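Local coordinates for protein putative aminooxidase (Propionibacterium acnes, PDB 2BA9) that probably isomerises polyunsaturated fatty acids such as linoleic acid to conjugated forms, using a bound flavin-adenine dinucleotide, at residues 30-42 with 213-226. Numbering follows the deposited sequence.
Sequences FHDYTILERTDHV and NATLEHPAERNVDI. With FAD (flavin-adenine dinucleotide), chain D.
Y33 OH has two hydrogen-bond partners: the backbone N-H of H218 reaches it almost straight (N to OH 3.1 Å, 170°), and E26 OE1 of helix 16-28 is hydrogen-bonded to it as well. Y33 lies on strand 33-36, the edge strand of the parallel sheet in this Rossmann-type FAD-binding fold, and 216-224 runs along its outer side. With CG set between the backbone N and the carbonyl carbon (chi1 66°), the ring turns one face to H218, whose edge meets it in a T-shaped stack, planes at 90°. H218 NE2 also makes a weak bond to H31 O, while H31 ND1 donates to the syn side of E217 OE1 (2.7 Å). Further along, E221 makes a single parallel bridge with L36: its N donates to I35 O (2.8 Å) and its O accepts from E37 N (2.9 Å). I35 CD1 packs on L216 CD1. Just past the strand, E37 holds the adenosine ribose, as the acidic residue after the second strand does in such folds: OE1 accepts from FAD O3B (2.6 Å) and OE2 from FAD O2B (2.5 Å). T39 N and OG1 approach OE2 from opposite faces and help fix the carboxylate. N223 N binds T39 O, tying down this turn. Beyond, V42 CG1 lies over one face of the R222 guanidinium, toward its rim, and R222 NH1 points within the guanidinium plane to D40 O, 3.1 Å away.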
loop_
_atom_site.group_PDB
_atom_site.type_symbol
_atom_site.label_atom_id
_atom_site.label_comp_id
_atom_site.label_asym_id
_atom_site.label_seq_id
_atom_site.Cartn_x
_atom_site.Cartn_y
_atom_site.Cartn_z
ATOM N N PHE A 30 -12.316 -20.410 -13.309
ATOM C CA PHE A 30 -13.495 -19.914 -12.598
ATOM C C PHE A 30 -14.069 -18.707 -13.366
ATOM O O PHE A 30 -13.593 -17.566 -13.214
ATOM C CB PHE A 30 -13.124 -19.532 -11.152
ATOM C CG PHE A 30 -12.798 -20.718 -10.261
ATOM C CD1 PHE A 30 -13.777 -21.296 -9.457
ATOM C CD2 PHE A 30 -11.504 -21.241 -10.214
ATOM C CE1 PHE A 30 -13.480 -22.366 -8.630
ATOM C CE2 PHE A 30 -11.192 -22.328 -9.382
ATOM C CZ PHE A 30 -12.181 -22.890 -8.588
ATOM N N HIS A 31 -15.093 -18.954 -14.187
ATOM C CA HIS A 31 -15.630 -17.920 -15.106
ATOM C C HIS A 31 -16.886 -17.169 -14.636
ATOM O O HIS A 31 -17.341 -16.231 -15.304
ATOM C CB HIS A 31 -15.964 -18.550 -16.455
ATOM C CG HIS A 31 -14.820 -19.264 -17.087
ATOM N ND1 HIS A 31 -13.769 -18.601 -17.682
ATOM C CD2 HIS A 31 -14.563 -20.586 -17.225
ATOM C CE1 HIS A 31 -12.912 -19.487 -18.161
ATOM N NE2 HIS A 31 -13.370 -20.698 -17.896
ATOM N N ASP A 32 -17.465 -17.600 -13.524
ATOM C CA ASP A 32 -18.671 -16.971 -12.985
ATOM C C ASP A 32 -18.289 -16.127 -11.772
ATOM O O ASP A 32 -18.678 -16.399 -10.646
ATOM C CB ASP A 32 -19.705 -18.041 -12.625
ATOM C CG ASP A 32 -21.068 -17.470 -12.317
ATOM O OD1 ASP A 32 -21.215 -16.232 -12.164
ATOM O OD2 ASP A 32 -22.009 -18.286 -12.228
ATOM N N TYR A 33 -17.511 -15.087 -12.026
ATOM C CA TYR A 33 -17.144 -14.148 -10.991
ATOM C C TYR A 33 -17.748 -12.796 -11.340
ATOM O O TYR A 33 -18.004 -12.501 -12.510
ATOM C CB TYR A 33 -15.616 -14.056 -10.837
ATOM C CG TYR A 33 -14.912 -13.476 -12.043
ATOM C CD1 TYR A 33 -14.758 -12.092 -12.197
ATOM C CD2 TYR A 33 -14.413 -14.308 -13.043
ATOM C CE1 TYR A 33 -14.123 -11.564 -13.315
ATOM C CE2 TYR A 33 -13.780 -13.790 -14.154
ATOM C CZ TYR A 33 -13.641 -12.419 -14.287
ATOM O OH TYR A 33 -13.007 -11.921 -15.402
ATOM N N THR A 34 -17.997 -11.994 -10.311
ATOM C CA THR A 34 -18.458 -10.620 -10.472
ATOM C C THR A 34 -17.657 -9.756 -9.511
ATOM O O THR A 34 -17.533 -10.101 -8.331
ATOM C CB THR A 34 -19.973 -10.480 -10.137
ATOM O OG1 THR A 34 -20.743 -11.250 -11.071
ATOM C CG2 THR A 34 -20.438 -9.021 -10.215
ATOM N N ILE A 35 -17.095 -8.660 -10.023
ATOM C CA ILE A 35 -16.385 -7.693 -9.195
ATOM C C ILE A 35 -17.263 -6.475 -8.924
ATOM O O ILE A 35 -17.765 -5.835 -9.852
ATOM C CB ILE A 35 -15.067 -7.214 -9.829
ATOM C CG1 ILE A 35 -14.137 -8.385 -10.153
ATOM C CG2 ILE A 35 -14.350 -6.245 -8.871
ATOM C CD1 ILE A 35 -13.073 -8.044 -11.233
ATOM N N LEU A 36 -17.433 -6.141 -7.650
ATOM C CA LEU A 36 -18.317 -5.040 -7.251
ATOM C C LEU A 36 -17.525 -3.859 -6.671
ATOM O O LEU A 36 -16.895 -3.978 -5.609
ATOM C CB LEU A 36 -19.353 -5.534 -6.241
ATOM C CG LEU A 36 -20.245 -6.684 -6.681
ATOM C CD1 LEU A 36 -21.038 -7.205 -5.495
ATOM C CD2 LEU A 36 -21.166 -6.253 -7.807
ATOM N N GLU A 37 -17.582 -2.725 -7.380
ATOM C CA GLU A 37 -16.838 -1.511 -7.046
ATOM C C GLU A 37 -17.777 -0.377 -6.685
ATOM O O GLU A 37 -18.722 -0.088 -7.421
ATOM C CB GLU A 37 -15.974 -1.082 -8.231
ATOM C CG GLU A 37 -15.337 0.282 -8.116
ATOM C CD GLU A 37 -14.419 0.455 -6.910
ATOM O OE1 GLU A 37 -13.611 -0.444 -6.593
ATOM O OE2 GLU A 37 -14.479 1.534 -6.297
ATOM N N ARG A 38 -17.473 0.281 -5.569
ATOM C CA ARG A 38 -18.294 1.351 -5.000
ATOM C C ARG A 38 -18.251 2.622 -5.858
ATOM O O ARG A 38 -19.277 3.245 -6.103
ATOM C CB ARG A 38 -17.823 1.651 -3.563
ATOM C CG ARG A 38 -18.685 2.649 -2.786
ATOM C CD ARG A 38 -18.279 2.780 -1.294
ATOM N NE ARG A 38 -18.755 4.064 -0.753
ATOM C CZ ARG A 38 -18.200 4.753 0.259
ATOM N NH1 ARG A 38 -17.136 4.277 0.912
ATOM N NH2 ARG A 38 -18.720 5.933 0.627
ATOM N N THR A 39 -17.063 2.993 -6.332
ATOM C CA THR A 39 -16.887 4.230 -7.094
ATOM C C THR A 39 -17.156 3.998 -8.581
ATOM O O THR A 39 -17.561 2.897 -8.988
ATOM C CB THR A 39 -15.456 4.788 -6.952
ATOM O OG1 THR A 39 -14.558 3.993 -7.739
ATOM C CG2 THR A 39 -15.001 4.812 -5.477
ATOM N N ASP A 40 -16.930 5.043 -9.383
ATOM C CA ASP A 40 -17.111 4.966 -10.834
ATOM C C ASP A 40 -15.814 4.627 -11.558
ATOM O O ASP A 40 -15.711 4.817 -12.772
ATOM C CB ASP A 40 -17.657 6.283 -11.354
ATOM C CG ASP A 40 -16.652 7.425 -11.222
ATOM O OD1 ASP A 40 -15.589 7.252 -10.568
ATOM O OD2 ASP A 40 -16.930 8.476 -11.809
ATOM N N HIS A 41 -14.827 4.114 -10.825
ATOM C CA HIS A 41 -13.514 3.893 -11.386
ATOM C C HIS A 41 -12.802 2.710 -10.739
ATOM O O HIS A 41 -13.193 2.208 -9.677
ATOM C CB HIS A 41 -12.647 5.175 -11.320
ATOM C CG HIS A 41 -12.402 5.685 -9.931
ATOM N ND1 HIS A 41 -13.228 6.603 -9.315
ATOM C CD2 HIS A 41 -11.418 5.409 -9.040
ATOM C CE1 HIS A 41 -12.770 6.859 -8.101
ATOM N NE2 HIS A 41 -11.668 6.158 -7.913
ATOM N N VAL A 42 -11.763 2.265 -11.424
ATOM C CA VAL A 42 -11.022 1.067 -11.054
ATOM C C VAL A 42 -9.541 1.433 -10.858
ATOM O O VAL A 42 -9.016 2.337 -11.505
ATOM C CB VAL A 42 -11.190 -0.059 -12.123
ATOM C CG1 VAL A 42 -12.669 -0.367 -12.385
ATOM C CG2 VAL A 42 -10.458 0.291 -13.424
ATOM N N ASN A 213 -8.698 -4.642 -16.210
ATOM C CA ASN A 213 -10.153 -4.674 -16.136
ATOM C C ASN A 213 -10.747 -4.956 -17.502
ATOM O O ASN A 213 -11.569 -5.856 -17.652
ATOM C CB ASN A 213 -10.675 -3.326 -15.597
ATOM C CG ASN A 213 -12.171 -3.339 -15.278
ATOM O OD1 ASN A 213 -12.643 -4.205 -14.547
ATOM N ND2 ASN A 213 -12.909 -2.348 -15.798
ATOM N N ALA A 214 -10.299 -4.200 -18.506
ATOM C CA ALA A 214 -10.715 -4.410 -19.887
ATOM C C ALA A 214 -10.464 -5.840 -20.377
ATOM O O ALA A 214 -11.296 -6.405 -21.056
ATOM C CB ALA A 214 -10.038 -3.399 -20.810
ATOM N N THR A 215 -9.336 -6.439 -20.011
ATOM C CA THR A 215 -9.015 -7.802 -20.481
ATOM C C THR A 215 -9.835 -8.908 -19.797
ATOM O O THR A 215 -9.855 -10.050 -20.267
ATOM C CB THR A 215 -7.520 -8.133 -20.281
ATOM O OG1 THR A 215 -7.251 -8.255 -18.885
ATOM C CG2 THR A 215 -6.633 -7.054 -20.889
ATOM N N LEU A 216 -10.475 -8.581 -18.678
ATOM C CA LEU A 216 -11.293 -9.542 -17.929
ATOM C C LEU A 216 -12.550 -9.951 -18.693
ATOM O O LEU A 216 -13.170 -9.130 -19.376
ATOM C CB LEU A 216 -11.742 -8.951 -16.580
ATOM C CG LEU A 216 -10.640 -8.595 -15.586
ATOM C CD1 LEU A 216 -11.242 -8.105 -14.277
ATOM C CD2 LEU A 216 -9.699 -9.800 -15.374
ATOM N N GLU A 217 -12.915 -11.222 -18.530
ATOM C CA GLU A 217 -14.172 -11.782 -19.014
ATOM C C GLU A 217 -15.347 -10.994 -18.421
ATOM O O GLU A 217 -16.308 -10.701 -19.126
ATOM C CB GLU A 217 -14.254 -13.278 -18.624
ATOM C CG GLU A 217 -15.353 -14.105 -19.294
ATOM C CD GLU A 217 -15.365 -15.565 -18.814
ATOM O OE1 GLU A 217 -14.289 -16.107 -18.481
ATOM O OE2 GLU A 217 -16.453 -16.178 -18.778
ATOM N N HIS A 218 -15.250 -10.637 -17.138
ATOM C CA HIS A 218 -16.251 -9.790 -16.484
ATOM C C HIS A 218 -15.595 -8.583 -15.799
ATOM O O HIS A 218 -15.201 -8.651 -14.629
ATOM C CB HIS A 218 -17.067 -10.592 -15.459
ATOM C CG HIS A 218 -17.626 -11.869 -15.996
ATOM N ND1 HIS A 218 -18.824 -11.930 -16.670
ATOM C CD2 HIS A 218 -17.150 -13.136 -15.952
ATOM C CE1 HIS A 218 -19.060 -13.181 -17.028
ATOM N NE2 HIS A 218 -18.060 -13.932 -16.604
ATOM N N PRO A 219 -15.450 -7.479 -16.541
ATOM C CA PRO A 219 -15.006 -6.216 -15.970
ATOM C C PRO A 219 -15.836 -5.775 -14.755
ATOM O O PRO A 219 -16.990 -6.204 -14.561
ATOM C CB PRO A 219 -15.169 -5.243 -17.137
ATOM C CG PRO A 219 -15.003 -6.095 -18.343
ATOM C CD PRO A 219 -15.678 -7.364 -17.995
ATOM N N ALA A 220 -15.245 -4.933 -13.918
ATOM C CA ALA A 220 -15.911 -4.526 -12.689
ATOM C C ALA A 220 -17.263 -3.871 -12.965
ATOM O O ALA A 220 -17.422 -3.112 -13.924
ATOM C CB ALA A 220 -15.034 -3.589 -11.875
ATOM N N GLU A 221 -18.234 -4.206 -12.119
ATOM C CA GLU A 221 -19.483 -3.458 -11.991
ATOM C C GLU A 221 -19.207 -2.240 -11.100
ATOM O O GLU A 221 -18.739 -2.398 -9.982
ATOM C CB GLU A 221 -20.542 -4.339 -11.343
ATOM C CG GLU A 221 -20.809 -5.629 -12.110
ATOM C CD GLU A 221 -21.804 -5.474 -13.256
ATOM O OE1 GLU A 221 -21.982 -4.362 -13.790
ATOM O OE2 GLU A 221 -22.418 -6.499 -13.631
ATOM N N ARG A 222 -19.483 -1.034 -11.591
ATOM C CA ARG A 222 -19.128 0.191 -10.868
ATOM C C ARG A 222 -20.353 0.784 -10.202
ATOM O O ARG A 222 -21.459 0.282 -10.387
ATOM C CB ARG A 222 -18.519 1.191 -11.839
ATOM C CG ARG A 222 -17.415 0.565 -12.662
ATOM C CD ARG A 222 -16.541 1.590 -13.328
ATOM N NE ARG A 222 -15.736 0.963 -14.363
ATOM C CZ ARG A 222 -14.832 1.591 -15.101
ATOM N NH1 ARG A 222 -14.629 2.891 -14.951
ATOM N NH2 ARG A 222 -14.149 0.917 -16.019
ATOM N N ASN A 223 -20.152 1.845 -9.425
ATOM C CA ASN A 223 -21.249 2.564 -8.780
ATOM C C ASN A 223 -22.206 1.666 -7.991
ATOM O O ASN A 223 -23.402 1.959 -7.878
ATOM C CB ASN A 223 -22.010 3.382 -9.827
ATOM C CG ASN A 223 -21.101 4.327 -10.556
ATOM O OD1 ASN A 223 -20.654 5.321 -9.986
ATOM N ND2 ASN A 223 -20.772 4.000 -11.802
ATOM N N VAL A 224 -21.661 0.584 -7.440
ATOM C CA VAL A 224 -22.442 -0.376 -6.679
ATOM C C VAL A 224 -22.371 -0.054 -5.188
ATOM O O VAL A 224 -21.335 -0.236 -4.545
ATOM C CB VAL A 224 -21.986 -1.819 -6.962
ATOM C CG1 VAL A 224 -22.775 -2.833 -6.116
ATOM C CG2 VAL A 224 -22.139 -2.133 -8.459
ATOM N N ASP A 225 -23.503 0.417 -4.666
ATOM C CA ASP A 225 -23.668 0.823 -3.274
ATOM C C ASP A 225 -24.250 -0.355 -2.513
ATOM O O ASP A 225 -25.464 -0.501 -2.427
ATOM C CB ASP A 225 -24.623 2.038 -3.215
ATOM C CG ASP A 225 -24.719 2.677 -1.826
ATOM O OD1 ASP A 225 -24.141 2.149 -0.849
ATOM O OD2 ASP A 225 -25.390 3.729 -1.719
ATOM N N ILE A 226 -23.365 -1.206 -1.999
ATOM C CA ILE A 226 -23.732 -2.365 -1.192
ATOM C C ILE A 226 -24.181 -1.923 0.198
ATOM O O ILE A 226 -23.397 -1.349 0.956
ATOM C CB ILE A 226 -22.537 -3.335 -0.998
ATOM C CG1 ILE A 226 -22.068 -3.912 -2.338
ATOM C CG2 ILE A 226 -22.908 -4.448 -0.018
ATOM C CD1 ILE A 226 -20.759 -4.677 -2.252
HETATM P PA FAD D . -7.288 -0.238 -2.828
HETATM O O1A FAD D . -6.219 0.173 -3.797
HETATM O O2A FAD D . -7.600 0.731 -1.707
HETATM O O5B FAD D . -8.655 -0.447 -3.636
HETATM C C5B FAD D . -9.777 -0.893 -2.911
HETATM C C4B FAD D . -11.019 -0.805 -3.771
HETATM O O4B FAD D . -12.121 -1.293 -3.033
HETATM C C3B FAD D . -11.317 0.632 -4.202
HETATM O O3B FAD D . -11.466 0.693 -5.603
HETATM C C2B FAD D . -12.579 0.976 -3.447
HETATM O O2B FAD D . -13.368 1.972 -4.099
HETATM C C1B FAD D . -13.203 -0.416 -3.243
HETATM N N9A FAD D . -14.144 -0.395 -2.109
HETATM C C8A FAD D . -13.897 0.030 -0.820
HETATM N N7A FAD D . -15.042 -0.092 -0.092
HETATM C C5A FAD D . -16.016 -0.592 -0.903
HETATM C C6A FAD D . -17.376 -0.903 -0.702
HETATM N N6A FAD D . -17.838 -1.080 0.578
HETATM N N1A FAD D . -18.103 -1.437 -1.761
HETATM C C2A FAD D . -17.532 -1.607 -3.014
HETATM N N3A FAD D . -16.193 -1.291 -3.200
HETATM C C4A FAD D . -15.455 -0.776 -2.178
HETATM N N1 FAD D . 2.028 0.712 -3.813
HETATM C C2 FAD D . 3.202 0.219 -4.345
HETATM O O2 FAD D . 3.282 -0.968 -4.660
HETATM N N3 FAD D . 4.292 1.054 -4.494
HETATM C C4 FAD D . 4.201 2.384 -4.142
HETATM O O4 FAD D . 5.194 3.111 -4.306
HETATM C C4X FAD D . 3.008 2.890 -3.616
HETATM N N5 FAD D . 2.886 4.214 -3.230
HETATM C C5X FAD D . 1.670 4.757 -2.864
HETATM C C6 FAD D . 1.548 6.123 -2.620
HETATM C C7 FAD D . 0.306 6.661 -2.289
HETATM C C7M FAD D . 0.209 8.141 -2.049
HETATM C C8 FAD D . -0.807 5.831 -2.193
HETATM C C8M FAD D . -2.164 6.361 -1.838
HETATM C C9 FAD D . -0.674 4.467 -2.434
HETATM C C9A FAD D . 0.563 3.910 -2.762
HETATM N N10 FAD D . 0.726 2.531 -2.989
HETATM C C10 FAD D . 1.916 2.039 -3.476
HETATM C "C1'" FAD D . -0.224 1.540 -2.404
HETATM C "C2'" FAD D . -1.133 0.928 -3.463
HETATM O "O2'" FAD D . -1.716 1.917 -4.304
HETATM C "C3'" FAD D . -2.201 0.125 -2.737
HETATM O "O3'" FAD D . -1.575 -0.753 -1.798
HETATM C "C4'" FAD D . -3.063 -0.649 -3.720
HETATM O "O4'" FAD D . -3.897 0.223 -4.474
HETATM C "C5'" FAD D . -3.877 -1.674 -2.944
HETATM O "O5'" FAD D . -4.895 -2.193 -3.753
HETATM P P FAD D . -6.216 -2.842 -3.074
HETATM O O1P FAD D . -7.201 -3.276 -4.144
HETATM O O2P FAD D . -5.777 -3.972 -2.210
HETATM O O3P FAD D . -6.905 -1.673 -2.216
HETATM O O HOH W 1 -17.427 -8.108 -12.762
HETATM O O HOH W 2 -20.096 5.870 -7.367
#